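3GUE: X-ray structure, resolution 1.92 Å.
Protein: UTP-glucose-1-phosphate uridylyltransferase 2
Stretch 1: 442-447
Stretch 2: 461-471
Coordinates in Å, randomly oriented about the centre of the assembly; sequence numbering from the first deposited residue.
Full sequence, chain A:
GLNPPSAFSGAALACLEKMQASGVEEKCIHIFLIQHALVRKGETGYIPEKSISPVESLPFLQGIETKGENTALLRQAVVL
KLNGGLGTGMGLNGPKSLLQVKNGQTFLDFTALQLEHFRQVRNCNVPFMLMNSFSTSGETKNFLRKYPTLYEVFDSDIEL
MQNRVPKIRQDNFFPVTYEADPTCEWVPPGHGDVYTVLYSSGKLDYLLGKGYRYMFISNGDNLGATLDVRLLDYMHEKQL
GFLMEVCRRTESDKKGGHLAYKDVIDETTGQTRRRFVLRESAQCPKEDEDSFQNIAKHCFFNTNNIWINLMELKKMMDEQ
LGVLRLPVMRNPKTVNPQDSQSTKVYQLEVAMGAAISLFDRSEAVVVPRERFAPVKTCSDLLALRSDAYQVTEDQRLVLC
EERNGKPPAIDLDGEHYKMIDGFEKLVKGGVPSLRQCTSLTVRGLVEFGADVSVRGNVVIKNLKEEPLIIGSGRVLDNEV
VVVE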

# COMPACT_ATOMS: atom_id res chain seq x y z
N VAL A 442 -9.36 -21.79 -4.08
CA VAL A 442 -8.90 -22.50 -5.26
C VAL A 442 -7.56 -23.14 -4.99
O VAL A 442 -6.65 -22.49 -4.47
CB VAL A 442 -8.82 -21.56 -6.48
CG1 VAL A 442 -8.21 -22.28 -7.71
CG2 VAL A 442 -10.22 -20.98 -6.78
N ARG A 443 -7.47 -24.41 -5.36
CA ARG A 443 -6.34 -25.28 -5.05
C ARG A 443 -6.01 -26.12 -6.29
O ARG A 443 -6.93 -26.65 -6.93
CB ARG A 443 -6.66 -26.22 -3.88
CG ARG A 443 -6.69 -25.57 -2.51
CD ARG A 443 -5.29 -25.10 -2.12
NE ARG A 443 -5.25 -24.45 -0.82
CZ ARG A 443 -5.54 -23.16 -0.61
NH1 ARG A 443 -5.88 -22.37 -1.63
NH2 ARG A 443 -5.47 -22.66 0.61
N GLY A 444 -4.72 -26.24 -6.60
CA GLY A 444 -4.28 -26.91 -7.82
C GLY A 444 -4.46 -26.03 -9.05
O GLY A 444 -4.80 -24.82 -8.94
N LEU A 445 -4.21 -26.61 -10.23
CA LEU A 445 -4.41 -25.88 -11.50
C LEU A 445 -5.88 -25.81 -11.95
O LEU A 445 -6.53 -26.83 -12.13
CB LEU A 445 -3.53 -26.45 -12.62
CG LEU A 445 -2.02 -26.18 -12.53
CD1 LEU A 445 -1.23 -27.22 -13.32
CD2 LEU A 445 -1.69 -24.74 -13.00
N VAL A 446 -6.37 -24.59 -12.16
CA VAL A 446 -7.79 -24.32 -12.41
C VAL A 446 -7.89 -23.15 -13.37
O VAL A 446 -7.11 -22.19 -13.30
CB VAL A 446 -8.59 -24.03 -11.07
CG1 VAL A 446 -9.94 -23.41 -11.30
CG2 VAL A 446 -8.73 -25.30 -10.21
N GLU A 447 -8.86 -23.25 -14.28
CA GLU A 447 -9.05 -22.26 -15.35
C GLU A 447 -10.54 -21.94 -15.56
O GLU A 447 -11.29 -22.79 -16.06
CB GLU A 447 -8.40 -22.76 -16.64
CG GLU A 447 -6.85 -22.81 -16.65
CD GLU A 447 -6.27 -23.27 -17.97
OE1 GLU A 447 -6.96 -23.19 -19.02
OE2 GLU A 447 -5.10 -23.72 -17.97
N LYS A 461 -10.94 -27.57 -5.92
CA LYS A 461 -9.69 -28.31 -5.76
C LYS A 461 -9.39 -29.24 -6.93
O LYS A 461 -10.14 -30.18 -7.19
CB LYS A 461 -9.76 -29.18 -4.50
CG LYS A 461 -9.30 -28.52 -3.23
CD LYS A 461 -8.93 -29.62 -2.22
CE LYS A 461 -8.06 -29.08 -1.09
NZ LYS A 461 -6.63 -29.00 -1.51
N ASN A 462 -8.28 -29.00 -7.61
CA ASN A 462 -7.82 -29.93 -8.63
C ASN A 462 -6.56 -30.69 -8.20
O ASN A 462 -5.54 -30.11 -7.83
CB ASN A 462 -7.66 -29.23 -9.98
CG ASN A 462 -7.13 -30.13 -11.07
OD1 ASN A 462 -7.41 -31.34 -11.10
ND2 ASN A 462 -6.36 -29.55 -11.99
N LEU A 463 -6.67 -32.02 -8.22
CA LEU A 463 -5.61 -32.92 -7.80
C LEU A 463 -5.02 -33.63 -9.01
O LEU A 463 -4.06 -34.41 -8.89
CB LEU A 463 -6.15 -33.93 -6.78
CG LEU A 463 -6.45 -33.35 -5.40
CD1 LEU A 463 -7.68 -34.00 -4.80
CD2 LEU A 463 -5.25 -33.51 -4.46
N LYS A 464 -5.61 -33.37 -10.18
CA LYS A 464 -5.09 -33.88 -11.44
C LYS A 464 -3.98 -32.95 -11.92
O LYS A 464 -3.88 -31.78 -11.48
CB LYS A 464 -6.19 -33.95 -12.50
CG LYS A 464 -7.06 -35.21 -12.45
CD LYS A 464 -7.70 -35.48 -13.80
CE LYS A 464 -8.26 -36.89 -13.87
NZ LYS A 464 -9.50 -37.08 -13.04
N GLU A 465 -3.16 -33.45 -12.83
CA GLU A 465 -2.11 -32.61 -13.42
C GLU A 465 -2.68 -31.69 -14.49
O GLU A 465 -2.29 -30.53 -14.58
CB GLU A 465 -0.95 -33.45 -13.96
CG GLU A 465 -0.26 -34.31 -12.89
CD GLU A 465 0.67 -33.52 -11.99
OE1 GLU A 465 0.99 -32.36 -12.31
OE2 GLU A 465 1.11 -34.07 -10.96
N GLU A 466 -3.62 -32.21 -15.29
CA GLU A 466 -4.30 -31.41 -16.32
C GLU A 466 -5.10 -30.26 -15.68
O GLU A 466 -5.80 -30.46 -14.67
CB GLU A 466 -5.17 -32.29 -17.25
CG GLU A 466 -6.39 -32.97 -16.60
CD GLU A 466 -7.06 -33.99 -17.51
OE1 GLU A 466 -6.88 -35.21 -17.28
OE2 GLU A 466 -7.76 -33.59 -18.47
N PRO A 467 -4.98 -29.02 -16.22
CA PRO A 467 -5.85 -27.99 -15.66
C PRO A 467 -7.33 -28.37 -15.65
O PRO A 467 -7.83 -28.96 -16.60
CB PRO A 467 -5.62 -26.80 -16.59
CG PRO A 467 -4.22 -26.98 -17.05
CD PRO A 467 -4.08 -28.47 -17.26
N LEU A 468 -7.99 -28.05 -14.55
CA LEU A 468 -9.43 -28.13 -14.42
C LEU A 468 -10.10 -26.91 -15.07
O LEU A 468 -9.95 -25.77 -14.60
CB LEU A 468 -9.81 -28.23 -12.94
CG LEU A 468 -11.26 -28.19 -12.44
CD1 LEU A 468 -12.09 -29.31 -13.08
CD2 LEU A 468 -11.28 -28.33 -10.93
N ILE A 469 -10.82 -27.15 -16.16
CA ILE A 469 -11.51 -26.04 -16.81
C ILE A 469 -12.90 -25.94 -16.22
O ILE A 469 -13.61 -26.94 -16.08
CB ILE A 469 -11.56 -26.17 -18.36
CG1 ILE A 469 -10.16 -26.11 -18.96
CG2 ILE A 469 -12.38 -25.03 -18.98
CD1 ILE A 469 -10.05 -26.84 -20.22
N ILE A 470 -13.28 -24.73 -15.84
CA ILE A 470 -14.64 -24.49 -15.39
C ILE A 470 -15.45 -23.97 -16.59
O ILE A 470 -15.28 -22.83 -17.03
CB ILE A 470 -14.73 -23.54 -14.13
CG1 ILE A 470 -13.79 -24.01 -13.00
CG2 ILE A 470 -16.19 -23.41 -13.66
CD1 ILE A 470 -14.04 -25.47 -12.47
N GLY A 471 -16.32 -24.83 -17.12
CA GLY A 471 -17.12 -24.52 -18.31
C GLY A 471 -17.77 -23.15 -18.29
O GLY A 471 -18.18 -22.65 -17.23
O HOH W 1 -3.60 -29.34 -10.19

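What ties the two backbones together? The stretches run parallel, and four main-chain hydrogen bonds join them. Asn462 N donates to Arg443 O at 2.8 Å, almost straight at 174°. Further along, Leu468 N reaches Leu445 O at 3.1 Å, Glu447 N gives its proton to Leu468 O at 2.8 Å, and Ile470 N closes the series on Glu447 O, also at 2.8 Å. Glu447 therefore uses both its amide and its carbonyl, bonding to the residues before and after its bridge partner Ile469, as a parallel ladder requires. CA-H...O contacts reinforce it, among them Ile469 CA to Glu447 O at 3.3 Å.

How does the pairing survive the loop that interrupts stretch 2? Gly444 lies beside Asn462 and Leu445 beside Pro467, so residues 463 to 466 are an excursion with no counterpart in stretch 1, and Asn462 braces it. The CA-to-CB bond of Asn462 points toward stretch 1, and with chi1 at 177° (t) Asn462 ND2 donates to Leu445 O at 2.7 Å, so that this carbonyl accepts two hydrogen bonds. Asn462 ND2 also donates to Glu466 O at 2.9 Å, while OD1 of Asn462 receives Lys464 N at 2.9 Å. A side-chain amide suits this buried position because it can donate and accept at once, holding the loop at two points while reaching the neighbouring stretch. A water adds a further link: it accepts from Leu445 N at 2.8 Å and donates to Asn462 O at 3.2 Å and to Lys464 O at 2.8 Å.

Why does glycine fit at position 444? The phi of Gly444, 77°, favours glycine, and an ideal CB on Gly444 would lie 2.0 Å from Asn462 O, a clash. Without that atom the two backbones can lie close here, and Gly444 CA approaches Asn462 O at 3.4 Å in a well-aligned CA-H...O contact.

What packs around this polar frame? On one face of the sheet, buried Val446 meets Leu468, CG2 to CD2 at 4.0 Å, and Ile470, CG1 to CG1 at 4.3 Å; branched apolar side chains fill this space without needing polar partners. The face bearing Arg443, Lys461, Glu447 and Ile469 is more open. There the aliphatic parts of Arg443 and Lys461 lie together, CB to CG at 3.6 Å, before the arginine's end leads away, Arg443 NH1 bonding to Val442 O at 2.9 Å. Glu447 extends alongside Pro467, OE2 to CB at 3.4 Å. The contact buries 575 Å², counting both sides.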